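Local coordinates for protein phenol hydroxylase component phL (Pseudomonas stutzeri, PDB 3U52) that probably forms, as component phL, the accessory subunit of a multicomponent phenol hydroxylase that inserts oxygen into phenolic rings, at residues L122-P125 with L126-V129; V129-G132 with A133-N136; Q196-R199 with K200-E203; Q292-E295 with A296-L300. All coordinates share one frame; numbering follows the deposited sequence.

Contact 1. Residues L122-P125 with L126-V129; sequences LLVP and LRHV
Leu126 N reaches back to Leu123 O at 3.1 Å and closes a type I beta turn. Two more bonds of the same three-residue span follow, Arg127 N to Val124 O and His128 N to Pro125 O, giving a tightly wound helix start. Pro125, third in the turn, suits a place where no backbone N-H is needed.

Apolar contact is light: Leu123 CD1 meets Leu126 CD1 at 4.1 Å, crossing at about a right angle. With chi1 at 55°, Arg127 lays CG over Val124 O at 3.1 Å before running out extended.

Among the flat groups, His128 CE1 sits 3.5 Å above the Arg127 guanidinium plane, offset toward its rim, and Arg127 CG lies over the centre of the His128 ring. His128 CD2 touches Pro125 O at 3.2 Å, while ND1 bonds to the backbone of another protein's chain. Arg127 NH2 forms a salt bridge with an acidic side chain of another protein's chain; a leucine in its place would probably leave that acid without its opposite charge and His128 CE1 without the guanidinium against it.

Helix 180-191 packs on Val124, Pro125 and His128, whose ring stacks on Trp189, and helices 147-175 and 211-240 enclose Leu126.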
loop_
_atom_site.group_PDB
_atom_site.type_symbol
_atom_site.label_atom_id
_atom_site.label_comp_id
_atom_site.label_asym_id
_atom_site.label_seq_id
_atom_site.Cartn_x
_atom_site.Cartn_y
_atom_site.Cartn_z
ATOM N N LEU D 122 -17.015 20.294 -36.938
ATOM C CA LEU D 122 -18.198 19.967 -36.140
ATOM C C LEU D 122 -17.866 19.497 -34.717
ATOM O O LEU D 122 -18.637 19.748 -33.800
ATOM C CB LEU D 122 -19.032 18.907 -36.856
ATOM C CG LEU D 122 -19.506 19.357 -38.245
ATOM C CD1 LEU D 122 -20.242 18.215 -38.934
ATOM C CD2 LEU D 122 -20.394 20.602 -38.114
ATOM N N LEU D 123 -16.717 18.846 -34.564
ATOM C CA LEU D 123 -16.326 18.165 -33.303
ATOM C C LEU D 123 -15.207 18.886 -32.561
ATOM O O LEU D 123 -15.360 19.261 -31.400
ATOM C CB LEU D 123 -15.921 16.697 -33.574
ATOM C CG LEU D 123 -15.593 15.875 -32.303
ATOM C CD1 LEU D 123 -16.833 15.811 -31.414
ATOM C CD2 LEU D 123 -15.126 14.497 -32.671
ATOM N N VAL D 124 -14.081 19.102 -33.215
ATOM C CA VAL D 124 -12.925 19.628 -32.505
ATOM C C VAL D 124 -13.151 20.991 -31.805
ATOM O O VAL D 124 -12.621 21.177 -30.701
ATOM C CB VAL D 124 -11.606 19.538 -33.363
ATOM C CG1 VAL D 124 -10.451 20.209 -32.673
ATOM C CG2 VAL D 124 -11.281 18.040 -33.659
ATOM N N PRO D 125 -13.923 21.948 -32.417
ATOM C CA PRO D 125 -14.040 23.238 -31.703
ATOM C C PRO D 125 -14.772 23.189 -30.346
ATOM O O PRO D 125 -14.657 24.121 -29.551
ATOM C CB PRO D 125 -14.728 24.173 -32.722
ATOM C CG PRO D 125 -14.481 23.506 -34.096
ATOM C CD PRO D 125 -14.551 22.001 -33.742
ATOM N N LEU D 126 -15.469 22.095 -30.062
ATOM C CA LEU D 126 -15.963 21.828 -28.735
ATOM C C LEU D 126 -14.891 21.881 -27.629
ATOM O O LEU D 126 -15.253 22.067 -26.481
ATOM C CB LEU D 126 -16.684 20.468 -28.674
ATOM C CG LEU D 126 -17.934 20.273 -29.553
ATOM C CD1 LEU D 126 -18.544 18.886 -29.279
ATOM C CD2 LEU D 126 -18.935 21.340 -29.217
ATOM N N ARG D 127 -13.596 21.719 -27.947
ATOM C CA ARG D 127 -12.580 21.964 -26.913
ATOM C C ARG D 127 -12.655 23.349 -26.307
ATOM O O ARG D 127 -12.228 23.553 -25.168
ATOM C CB ARG D 127 -11.158 21.754 -27.428
ATOM C CG ARG D 127 -10.761 22.544 -28.657
ATOM C CD ARG D 127 -9.342 22.208 -29.073
ATOM N NE ARG D 127 -8.965 23.078 -30.172
ATOM C CZ ARG D 127 -7.862 23.823 -30.230
ATOM N NH1 ARG D 127 -6.937 23.755 -29.278
ATOM N NH2 ARG D 127 -7.661 24.586 -31.299
ATOM N N HIS D 128 -13.142 24.325 -27.089
ATOM C CA HIS D 128 -13.237 25.710 -26.590
ATOM C C HIS D 128 -14.398 25.865 -25.599
ATOM O O HIS D 128 -14.367 26.631 -24.615
ATOM C CB HIS D 128 -13.369 26.663 -27.786
ATOM C CG HIS D 128 -12.265 26.536 -28.792
ATOM N ND1 HIS D 128 -10.945 26.823 -28.507
ATOM C CD2 HIS D 128 -12.290 26.151 -30.090
ATOM C CE1 HIS D 128 -10.215 26.649 -29.594
ATOM N NE2 HIS D 128 -11.014 26.241 -30.565
ATOM N N VAL D 129 -15.415 25.064 -25.811
ATOM C CA VAL D 129 -16.564 25.009 -24.923
ATOM C C VAL D 129 -16.122 24.344 -23.613
ATOM O O VAL D 129 -16.457 24.816 -22.516
ATOM C CB VAL D 129 -17.719 24.234 -25.606
ATOM C CG1 VAL D 129 -18.937 24.038 -24.665
ATOM C CG2 VAL D 129 -18.129 24.972 -26.900
#

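Contact 2. Residues V129-G132 with A133-N136; sequences VELG and ANMN
The Asn134 amide turns its oxygen toward Leu131, OD1 standing 4.1 Å from Leu131 CD1 where the two side chains cross obliquely. The other end of that amide is spoken for: ND2 bonds to Gly157 O and to a polar side chain of another protein's chain. The second flat group, the Glu130 carboxylate, folds away from the following turn, using OE1 for a salt bridge to Arg160 NE and OE2 for a hydrogen bond to Tyr227 OH.

The backbone carrying these groups is regular helix. Asn134 N to Glu130 O is the shortest of four bonds at 2.7 Å and nearly straight at 170°; Ala133 N to Val129 O and Asn136 N to Gly132 O, both 2.9 Å, frame it together with Met135 N to Leu131 O. Met135 CG, anti to its carbonyl carbon (chi1 -62°), rests on Leu131 O at 3.4 Å; the extended chi2 carries SD past Leu131 CG at 4.5 Å, and only the methyl beyond it bends off at chi3. Small residues at Gly132 and Ala133 suit a buried helix with close neighbours: Val202 comes against Gly132.

The contact thus joins two chemistries. The buried Glu130 carboxylate and Asn134 amide are both paired, Glu130 reaching Tyr227 of a xenon pocket, whereas the thioether of Met135, about 4 Å from a bound xenon, offers a flexible, polarisable surface that suits an apolar guest.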
loop_
_atom_site.group_PDB
_atom_site.type_symbol
_atom_site.label_atom_id
_atom_site.label_comp_id
_atom_site.label_asym_id
_atom_site.label_seq_id
_atom_site.Cartn_x
_atom_site.Cartn_y
_atom_site.Cartn_z
ATOM N N VAL D 129 -15.415 25.064 -25.811
ATOM C CA VAL D 129 -16.564 25.009 -24.923
ATOM C C VAL D 129 -16.122 24.344 -23.613
ATOM O O VAL D 129 -16.457 24.816 -22.516
ATOM C CB VAL D 129 -17.719 24.234 -25.606
ATOM C CG1 VAL D 129 -18.937 24.038 -24.665
ATOM C CG2 VAL D 129 -18.129 24.972 -26.900
ATOM N N GLU D 130 -15.344 23.252 -23.735
ATOM C CA GLU D 130 -14.761 22.568 -22.551
ATOM C C GLU D 130 -13.924 23.551 -21.728
ATOM O O GLU D 130 -13.957 23.552 -20.471
ATOM C CB GLU D 130 -13.905 21.370 -23.026
ATOM C CG GLU D 130 -14.757 20.231 -23.608
ATOM C CD GLU D 130 -15.907 19.778 -22.684
ATOM O OE1 GLU D 130 -15.632 19.542 -21.487
ATOM O OE2 GLU D 130 -17.103 19.673 -23.111
ATOM N N LEU D 131 -13.155 24.382 -22.428
ATOM C CA LEU D 131 -12.309 25.354 -21.757
ATOM C C LEU D 131 -13.196 26.291 -20.966
ATOM O O LEU D 131 -12.977 26.461 -19.776
ATOM C CB LEU D 131 -11.446 26.159 -22.728
ATOM C CG LEU D 131 -10.508 27.035 -21.863
ATOM C CD1 LEU D 131 -9.543 26.190 -21.047
ATOM C CD2 LEU D 131 -9.721 27.901 -22.708
ATOM N N GLY D 132 -14.211 26.883 -21.612
ATOM C CA GLY D 132 -15.222 27.689 -20.892
ATOM C C GLY D 132 -15.748 26.989 -19.646
ATOM O O GLY D 132 -15.829 27.613 -18.571
ATOM N N ALA D 133 -16.110 25.699 -19.778
ATOM C CA ALA D 133 -16.662 24.901 -18.654
ATOM C C ALA D 133 -15.617 24.626 -17.566
ATOM O O ALA D 133 -15.938 24.651 -16.389
ATOM C CB ALA D 133 -17.241 23.575 -19.145
ATOM N N ASN D 134 -14.374 24.358 -17.958
ATOM C CA ASN D 134 -13.277 24.355 -16.981
ATOM C C ASN D 134 -13.235 25.679 -16.192
ATOM O O ASN D 134 -13.196 25.668 -14.963
ATOM C CB ASN D 134 -11.928 24.059 -17.676
ATOM C CG ASN D 134 -10.728 24.381 -16.828
ATOM O OD1 ASN D 134 -10.084 25.412 -17.032
ATOM N ND2 ASN D 134 -10.391 23.489 -15.878
ATOM N N MET D 135 -13.263 26.817 -16.894
ATOM C CA MET D 135 -13.137 28.116 -16.217
ATOM C C MET D 135 -14.343 28.393 -15.291
ATOM O O MET D 135 -14.173 28.880 -14.146
ATOM C CB MET D 135 -12.930 29.251 -17.222
ATOM C CG MET D 135 -11.655 29.128 -18.061
ATOM S SD MET D 135 -11.646 30.478 -19.233
ATOM C CE MET D 135 -11.384 31.856 -18.088
ATOM N N ASN D 136 -15.546 28.048 -15.757
ATOM C CA ASN D 136 -16.768 28.266 -14.946
ATOM C C ASN D 136 -16.808 27.434 -13.679
ATOM O O ASN D 136 -17.224 27.902 -12.629
ATOM C CB ASN D 136 -18.013 27.999 -15.777
ATOM C CG ASN D 136 -18.213 29.034 -16.865
ATOM O OD1 ASN D 136 -18.852 28.778 -17.900
ATOM N ND2 ASN D 136 -17.641 30.207 -16.647
#

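Contact 3. Residues Q196-R199 with K200-E203; sequences QPMR and KLVE
Lys200 N bonds to Gln196 O at 2.9 Å and begins a run of four regular helical bonds. Leu201 N to Pro197 O and Glu203 N to Arg199 O continue it, and Val202 N to Met198 O, at 2.8 Å, is practically straight at 177°. Pro197 fits the first turn of helix 196-205, where its missing N-H costs no bond.

On one side of the helix Arg199 and Glu203 run side by side and point the same way. Arg199 NH2 gives a 2.8 Å bond to the syn lone pair of Glu203 OE1, and NE of Arg199 adds a weak one to the same OE1 at 3.2 Å. One oxygen therefore receives both, with the guanidinium and carboxylate planes 55° apart and not stacked flat. A bend at chi3 (137°) swings the guanidinium alongside Glu203, and NH1 of Arg199 makes a weak bond back to Gln196 OE1 at 3.1 Å, an oxygen that also bonds to an aromatic side chain of another protein's chain. On the side facing helices 180-191 and 276-302, the flexible Met198 sets SD 4.2 Å from Val202 CG2, a compact branched group that packs close to the backbone.

Another protein's chain adds a polar side chain at Arg199 NH2, an aromatic one at Glu203 OE1 and backbone at OE2. Replacing Arg199 by a methionine would probably leave the Glu203 carboxylate without its opposite charge and that polar side chain without a partner. A salt bridge one helical turn long thus fixes both charges in place at a subunit interface, which probably favours the ionised carboxylate.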
loop_
_atom_site.group_PDB
_atom_site.type_symbol
_atom_site.label_atom_id
_atom_site.label_comp_id
_atom_site.label_asym_id
_atom_site.label_seq_id
_atom_site.Cartn_x
_atom_site.Cartn_y
_atom_site.Cartn_z
ATOM N N GLN D 196 -20.720 30.978 -34.048
ATOM C CA GLN D 196 -20.805 32.266 -33.337
ATOM C C GLN D 196 -21.843 32.312 -32.217
ATOM O O GLN D 196 -21.567 32.874 -31.168
ATOM C CB GLN D 196 -20.851 33.491 -34.276
ATOM C CG GLN D 196 -19.609 33.583 -35.155
ATOM C CD GLN D 196 -18.304 33.171 -34.423
ATOM O OE1 GLN D 196 -17.861 33.830 -33.483
ATOM N NE2 GLN D 196 -17.683 32.086 -34.891
ATOM N N PRO D 197 -23.030 31.715 -32.410
ATOM C CA PRO D 197 -23.965 31.693 -31.284
ATOM C C PRO D 197 -23.377 30.944 -30.062
ATOM O O PRO D 197 -23.595 31.350 -28.908
ATOM C CB PRO D 197 -25.157 30.938 -31.841
ATOM C CG PRO D 197 -25.117 31.271 -33.353
ATOM C CD PRO D 197 -23.635 31.172 -33.633
ATOM N N MET D 198 -22.630 29.881 -30.318
ATOM C CA MET D 198 -22.043 29.133 -29.172
ATOM C C MET D 198 -20.963 29.955 -28.509
ATOM O O MET D 198 -20.923 30.080 -27.296
ATOM C CB MET D 198 -21.533 27.781 -29.596
ATOM C CG MET D 198 -20.812 27.021 -28.453
ATOM S SD MET D 198 -21.956 26.417 -27.170
ATOM C CE MET D 198 -22.491 24.881 -27.909
ATOM N N ARG D 199 -20.092 30.553 -29.319
ATOM C CA ARG D 199 -18.982 31.277 -28.784
ATOM C C ARG D 199 -19.457 32.478 -27.958
ATOM O O ARG D 199 -18.911 32.750 -26.883
ATOM C CB ARG D 199 -18.122 31.708 -29.934
ATOM C CG ARG D 199 -16.805 32.109 -29.524
ATOM C CD ARG D 199 -16.034 32.527 -30.750
ATOM N NE ARG D 199 -15.442 33.670 -30.206
ATOM C CZ ARG D 199 -15.153 34.785 -30.801
ATOM N NH1 ARG D 199 -15.330 35.008 -32.103
ATOM N NH2 ARG D 199 -14.658 35.665 -29.991
ATOM N N LYS D 200 -20.471 33.194 -28.472
ATOM C CA LYS D 200 -21.106 34.290 -27.739
ATOM C C LYS D 200 -21.734 33.808 -26.427
ATOM O O LYS D 200 -21.607 34.473 -25.391
ATOM C CB LYS D 200 -22.205 34.996 -28.593
ATOM C CG LYS D 200 -22.952 36.115 -27.761
ATOM C CD LYS D 200 -23.928 36.942 -28.612
ATOM C CE LYS D 200 -24.829 37.842 -27.772
ATOM N NZ LYS D 200 -24.085 38.607 -26.712
ATOM N N LEU D 201 -22.438 32.674 -26.471
ATOM C CA LEU D 201 -23.040 32.129 -25.258
ATOM C C LEU D 201 -21.941 31.778 -24.228
ATOM O O LEU D 201 -22.062 32.137 -23.029
ATOM C CB LEU D 201 -23.903 30.899 -25.551
ATOM C CG LEU D 201 -24.244 29.997 -24.349
ATOM C CD1 LEU D 201 -25.063 30.777 -23.296
ATOM C CD2 LEU D 201 -24.944 28.727 -24.801
ATOM N N VAL D 202 -20.896 31.054 -24.663
ATOM C CA VAL D 202 -19.781 30.749 -23.739
ATOM C C VAL D 202 -19.156 32.004 -23.138
ATOM O O VAL D 202 -18.963 32.094 -21.915
ATOM C CB VAL D 202 -18.674 29.840 -24.391
ATOM C CG1 VAL D 202 -17.472 29.796 -23.496
ATOM C CG2 VAL D 202 -19.239 28.458 -24.718
ATOM N N GLU D 203 -18.862 33.002 -23.977
ATOM C CA GLU D 203 -18.370 34.273 -23.448
ATOM C C GLU D 203 -19.335 34.970 -22.447
ATOM O O GLU D 203 -18.889 35.550 -21.419
ATOM C CB GLU D 203 -17.930 35.222 -24.587
ATOM C CG GLU D 203 -16.782 34.677 -25.402
ATOM C CD GLU D 203 -16.300 35.635 -26.462
ATOM O OE1 GLU D 203 -15.546 35.220 -27.389
ATOM O OE2 GLU D 203 -16.670 36.821 -26.344
#

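Contact 4. Residues Q292-E295 with A296-L300; sequences QAYE and ALKPL
Gln292 starts the walk with its carbonyl: O accepts Ala296 N at 2.9 Å, and the methyl CB of Ala296 rests on the same oxygen. Its side chain turns back along the helix, NE2 bonding to His288 O. Ala293 O takes Leu297 N at 3.2 Å; Leu297 CG, lying beside its own backbone N (chi1 -67°), also settles on Ala293 O at 3.3 Å.

Tyr294 comes next, and its O receives two weak bonds, from Leu297 N and from Lys298 N at 3.0 Å. The sharing is consistent with a helix distorted ahead of Pro299. One turn on, Lys298 CD leans on Tyr294 CE2 at 3.8 Å, put there by a CG anti to the backbone N (chi1 -175°) and a nearly extended chi2. A long aliphatic stem suits this place beside a ring, and bends at chi3 and chi4 direct its amino end to a salt bridge with Glu302. Tyr294 OH bonds to Asn311, and its ring has a cation-pi partner in Arg314.

Glu295 lies on the exposed side, fitting for a charge. Its O would ordinarily accept an N-H from the next turn but meets Pro299 CD at 3.3 Å, and the helix kinks here.

Helix 307-322 packs on Tyr294, Leu297 and Lys298. Helix 196-205 lies against Ala296, whose small methyl allows close approach, and against Leu297 and Pro299, while Met225 of helix 211-240 touches Ala293 and Leu297.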
loop_
_atom_site.group_PDB
_atom_site.type_symbol
_atom_site.label_atom_id
_atom_site.label_comp_id
_atom_site.label_asym_id
_atom_site.label_seq_id
_atom_site.Cartn_x
_atom_site.Cartn_y
_atom_site.Cartn_z
ATOM N N GLN D 292 -31.256 30.057 -24.851
ATOM C CA GLN D 292 -29.959 30.468 -25.397
ATOM C C GLN D 292 -29.060 29.266 -25.680
ATOM O O GLN D 292 -28.321 29.261 -26.649
ATOM C CB GLN D 292 -29.267 31.405 -24.440
ATOM C CG GLN D 292 -29.995 32.727 -24.323
ATOM C CD GLN D 292 -29.275 33.656 -23.438
ATOM O OE1 GLN D 292 -28.152 34.073 -23.747
ATOM N NE2 GLN D 292 -29.895 34.003 -22.314
ATOM N N ALA D 293 -29.160 28.247 -24.815
ATOM C CA ALA D 293 -28.483 26.963 -24.974
ATOM C C ALA D 293 -28.969 26.237 -26.221
ATOM O O ALA D 293 -28.168 25.728 -27.021
ATOM C CB ALA D 293 -28.679 26.095 -23.716
ATOM N N TYR D 294 -30.279 26.218 -26.412
ATOM C CA TYR D 294 -30.885 25.632 -27.611
ATOM C C TYR D 294 -30.488 26.370 -28.877
ATOM O O TYR D 294 -30.091 25.762 -29.886
ATOM C CB TYR D 294 -32.405 25.692 -27.452
ATOM C CG TYR D 294 -33.161 25.250 -28.674
ATOM C CD1 TYR D 294 -33.421 23.900 -28.892
ATOM C CD2 TYR D 294 -33.613 26.192 -29.622
ATOM C CE1 TYR D 294 -34.144 23.477 -30.020
ATOM C CE2 TYR D 294 -34.325 25.786 -30.766
ATOM C CZ TYR D 294 -34.601 24.434 -30.944
ATOM O OH TYR D 294 -35.309 24.023 -32.038
ATOM N N GLU D 295 -30.572 27.691 -28.824
ATOM C CA GLU D 295 -30.215 28.493 -29.981
ATOM C C GLU D 295 -28.716 28.417 -30.322
ATOM O O GLU D 295 -28.329 28.534 -31.500
ATOM C CB GLU D 295 -30.735 29.941 -29.816
ATOM C CG GLU D 295 -29.679 31.012 -29.521
ATOM C CD GLU D 295 -30.182 32.449 -29.765
ATOM O OE1 GLU D 295 -29.579 33.120 -30.646
ATOM O OE2 GLU D 295 -31.167 32.894 -29.084
ATOM N N ALA D 296 -27.865 28.190 -29.311
ATOM C CA ALA D 296 -26.418 28.017 -29.551
ATOM C C ALA D 296 -26.074 26.667 -30.205
ATOM O O ALA D 296 -25.107 26.557 -30.951
ATOM C CB ALA D 296 -25.641 28.213 -28.269
ATOM N N LEU D 297 -26.853 25.641 -29.888
ATOM C CA LEU D 297 -26.696 24.323 -30.465
ATOM C C LEU D 297 -27.355 24.177 -31.829
ATOM O O LEU D 297 -27.008 23.289 -32.570
ATOM C CB LEU D 297 -27.269 23.282 -29.513
ATOM C CG LEU D 297 -26.451 23.182 -28.220
ATOM C CD1 LEU D 297 -27.215 22.444 -27.201
ATOM C CD2 LEU D 297 -25.015 22.543 -28.476
ATOM N N LYS D 298 -28.318 25.040 -32.146
ATOM C CA LYS D 298 -29.102 24.902 -33.390
ATOM C C LYS D 298 -28.239 24.861 -34.685
ATOM O O LYS D 298 -28.392 23.941 -35.494
ATOM C CB LYS D 298 -30.211 25.986 -33.420
ATOM C CG LYS D 298 -31.239 25.966 -34.562
ATOM C CD LYS D 298 -32.554 26.660 -34.026
ATOM C CE LYS D 298 -33.045 27.806 -34.904
ATOM N NZ LYS D 298 -33.490 27.317 -36.268
ATOM N N PRO D 299 -27.318 25.827 -34.881
ATOM C CA PRO D 299 -26.513 25.692 -36.120
ATOM C C PRO D 299 -25.655 24.412 -36.226
ATOM O O PRO D 299 -25.366 23.933 -37.345
ATOM C CB PRO D 299 -25.607 26.930 -36.114
ATOM C CG PRO D 299 -25.914 27.698 -34.922
ATOM C CD PRO D 299 -26.958 27.014 -34.094
ATOM N N LEU D 300 -25.226 23.871 -35.080
ATOM C CA LEU D 300 -24.518 22.609 -35.070
ATOM C C LEU D 300 -25.438 21.454 -35.456
ATOM O O LEU D 300 -25.048 20.584 -36.230
ATOM C CB LEU D 300 -23.870 22.359 -33.697
ATOM C CG LEU D 300 -23.021 21.093 -33.486
ATOM C CD1 LEU D 300 -21.707 21.137 -34.336
ATOM C CD2 LEU D 300 -22.692 20.898 -32.005
#

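In the fold
From the N terminus, contact 1 rounds the short turn that joins helix 113-122 to helix 126-143, and contact 2 carries straight on along that helix from the shared Val129. Contact 3 then lies in helix 196-205 and contact 4 in helix 276-302. All four are local: none closes a long loop, and apart from the overlap at Val129 they follow in series without nesting or crossing. Space brings them together. Val129 CG2 packs on Met198 CG at 3.7 Å, tying contacts 1 and 2 to contact 3, and Met198 CE touches Leu297 CD2 at 3.5 Å, so helix 196-205 bridges the other two helices. Leu122 O meets Leu300 CD1, linking contacts 1 and 4; contacts 2 and 4 do not touch.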